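Local coordinates for putative peptidase (Chlamydophila abortus, PDB 3CE2), which probably acts as a zinc-dependent oligopeptidase of the M3B family, cleaving a variety of small bioactive peptides, at residues Asp335-Ser340 with Ser398-Glu403. Residues are numbered along the deposited sequence; the frame is centred on the assembly and turned at random.
With ZN (zinc ion), chain D.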
loop_
_atom_site.group_PDB
_atom_site.type_symbol
_atom_site.label_atom_id
_atom_site.label_comp_id
_atom_site.label_asym_id
_atom_site.label_seq_id
_atom_site.Cartn_x
_atom_site.Cartn_y
_atom_site.Cartn_z
ATOM N N ASP A 335 2.517 -26.074 -5.820
ATOM C CA ASP A 335 1.538 -26.799 -6.624
ATOM C C ASP A 335 0.178 -26.138 -6.504
ATOM O O ASP A 335 -0.594 -26.082 -7.468
ATOM C CB ASP A 335 1.441 -28.261 -6.183
ATOM C CG ASP A 335 2.726 -29.021 -6.419
ATOM O OD1 ASP A 335 3.543 -28.536 -7.238
ATOM O OD2 ASP A 335 2.920 -30.092 -5.787
ATOM N N LEU A 336 -0.108 -25.641 -5.305
ATOM C CA LEU A 336 -1.369 -24.977 -5.031
ATOM C C LEU A 336 -1.463 -23.656 -5.809
ATOM O O LEU A 336 -2.435 -23.418 -6.534
ATOM C CB LEU A 336 -1.522 -24.747 -3.528
ATOM C CG LEU A 336 -2.946 -24.508 -3.030
ATOM C CD1 LEU A 336 -3.888 -25.576 -3.591
ATOM C CD2 LEU A 336 -2.976 -24.483 -1.512
ATOM N N ILE A 337 -0.447 -22.812 -5.665
ATOM C CA ILE A 337 -0.400 -21.562 -6.400
ATOM C C ILE A 337 -0.603 -21.859 -7.881
ATOM O O ILE A 337 -1.478 -21.283 -8.536
ATOM C CB ILE A 337 0.966 -20.858 -6.237
ATOM C CG1 ILE A 337 1.142 -20.353 -4.808
ATOM C CG2 ILE A 337 1.100 -19.703 -7.222
ATOM C CD1 ILE A 337 -0.035 -19.580 -4.336
ATOM N N TYR A 338 0.205 -22.784 -8.388
ATOM C CA TYR A 338 0.224 -23.118 -9.799
ATOM C C TYR A 338 -1.167 -23.429 -10.365
ATOM O O TYR A 338 -1.544 -22.941 -11.425
ATOM C CB TYR A 338 1.185 -24.279 -10.036
ATOM C CG TYR A 338 1.464 -24.538 -11.490
ATOM C CD1 TYR A 338 2.427 -23.812 -12.165
ATOM C CD2 TYR A 338 0.764 -25.516 -12.189
ATOM C CE1 TYR A 338 2.694 -24.048 -13.499
ATOM C CE2 TYR A 338 1.015 -25.756 -13.528
ATOM C CZ TYR A 338 1.983 -25.020 -14.174
ATOM O OH TYR A 338 2.244 -25.248 -15.508
ATOM N N THR A 339 -1.946 -24.235 -9.666
ATOM C CA THR A 339 -3.283 -24.516 -10.174
ATOM C C THR A 339 -4.256 -23.388 -9.867
ATOM O O THR A 339 -5.173 -23.128 -10.642
ATOM C CB THR A 339 -3.851 -25.857 -9.638
ATOM O OG1 THR A 339 -3.831 -25.850 -8.203
ATOM C CG2 THR A 339 -3.026 -27.043 -10.171
ATOM N N SER A 340 -4.057 -22.723 -8.734
ATOM C CA SER A 340 -4.970 -21.661 -8.316
ATOM C C SER A 340 -4.928 -20.418 -9.196
ATOM O O SER A 340 -5.940 -19.738 -9.373
ATOM C CB SER A 340 -4.696 -21.256 -6.878
ATOM O OG SER A 340 -5.015 -22.315 -5.998
ATOM N N SER A 398 -0.854 -17.916 0.979
ATOM C CA SER A 398 -1.378 -16.688 0.403
ATOM C C SER A 398 -0.331 -15.551 0.386
ATOM O O SER A 398 -0.391 -14.638 -0.448
ATOM C CB SER A 398 -2.642 -16.247 1.135
ATOM O OG SER A 398 -2.276 -15.362 2.163
ATOM N N VAL A 399 0.627 -15.614 1.300
ATOM C CA VAL A 399 1.717 -14.651 1.313
ATOM C C VAL A 399 2.600 -14.863 0.068
ATOM O O VAL A 399 3.054 -13.906 -0.567
ATOM C CB VAL A 399 2.522 -14.730 2.646
ATOM C CG1 VAL A 399 3.841 -14.008 2.534
ATOM C CG2 VAL A 399 1.706 -14.130 3.774
ATOM N N ILE A 400 2.816 -16.123 -0.302
ATOM C CA ILE A 400 3.450 -16.414 -1.582
ATOM C C ILE A 400 2.619 -15.839 -2.733
ATOM O O ILE A 400 3.177 -15.222 -3.643
ATOM C CB ILE A 400 3.570 -17.907 -1.819
ATOM C CG1 ILE A 400 4.521 -18.533 -0.829
ATOM C CG2 ILE A 400 4.052 -18.194 -3.227
ATOM C CD1 ILE A 400 4.575 -20.028 -0.986
ATOM N N ALA A 401 1.296 -16.041 -2.696
ATOM C CA ALA A 401 0.424 -15.497 -3.741
ATOM C C ALA A 401 0.505 -13.973 -3.776
ATOM O O ALA A 401 0.556 -13.376 -4.850
ATOM C CB ALA A 401 -1.021 -15.958 -3.573
ATOM N N HIS A 402 0.547 -13.350 -2.604
ATOM C CA HIS A 402 0.666 -11.893 -2.507
ATOM C C HIS A 402 2.004 -11.392 -3.066
ATOM O O HIS A 402 2.044 -10.536 -3.957
ATOM C CB HIS A 402 0.533 -11.497 -1.044
ATOM C CG HIS A 402 0.461 -10.023 -0.804
ATOM N ND1 HIS A 402 -0.735 -9.356 -0.631
ATOM C CD2 HIS A 402 1.438 -9.092 -0.658
ATOM C CE1 HIS A 402 -0.495 -8.077 -0.399
ATOM N NE2 HIS A 402 0.815 -7.889 -0.427
ATOM N N GLU A 403 3.097 -11.934 -2.534
ATOM C CA GLU A 403 4.424 -11.500 -2.937
ATOM C C GLU A 403 4.697 -11.891 -4.381
ATOM O O GLU A 403 5.364 -11.160 -5.105
ATOM C CB GLU A 403 5.505 -12.057 -1.996
ATOM C CG GLU A 403 5.386 -11.549 -0.558
ATOM C CD GLU A 403 5.288 -10.020 -0.451
ATOM O OE1 GLU A 403 5.587 -9.304 -1.435
ATOM O OE2 GLU A 403 4.899 -9.518 0.619
HETATM ZN ZN ZN D . 1.817 -6.066 -0.580
#
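Ile337 reaches from helix 330-340 to helix 394-416 and meets it with two successive carbons of its longer branch. Ile337 CD1 packs on Ala401 CB at 3.8 Å, and Ile337 CG1 faces Ile400 CG2 at 4.0 Å. The CA atoms of Ile337 and Ala401 are the closest CA pair between 335-340 and 398-403, 6.7 Å apart, a spacing consistent with the small side chain of Ala401. In Ile337 the CG1 branch stands anti to the carbonyl carbon (chi1 -69°), and a second bend (chi2 -49°) brings CD1 to the alanine methyl. In Ile400 the branch that touches is the short one: Ile400 CG2 lies against Ile337 CG1, and the two isoleucines pass each other at a slant. Leu352 on Ile337, and Phe330, Ala333 and Leu356 on Ile400, extend this apolar layer over helices 330-340 and 345-357.

Directly before Ile337, Leu336 O accepts three hydrogen bonds: from Ser340 N, from Ser340 OG at 2.9 Å, and from Thr339 OG1 at a longer 3.3 Å. Ser340 OG comes from above the Leu336 carbonyl plane, 47° out of it; the bond ties this hydroxyl to its own helix.

Directly after Ala401 comes His402. His402 NE2 binds the zinc ion at 2.1 Å, with His406 and Glu430 as the other protein ligands, while ND1 is hydrogen-bonded to Glu437, which should fix the ring's rotation. His402, Glu403 and His406 fit the HExxH motif of zinc metallopeptidases. Chemically, then, the helix is two-sided: a small, purely apolar contact of 112 Å² packs the back of the metal-binding helix, and the polar zinc chemistry is kept to its other flank.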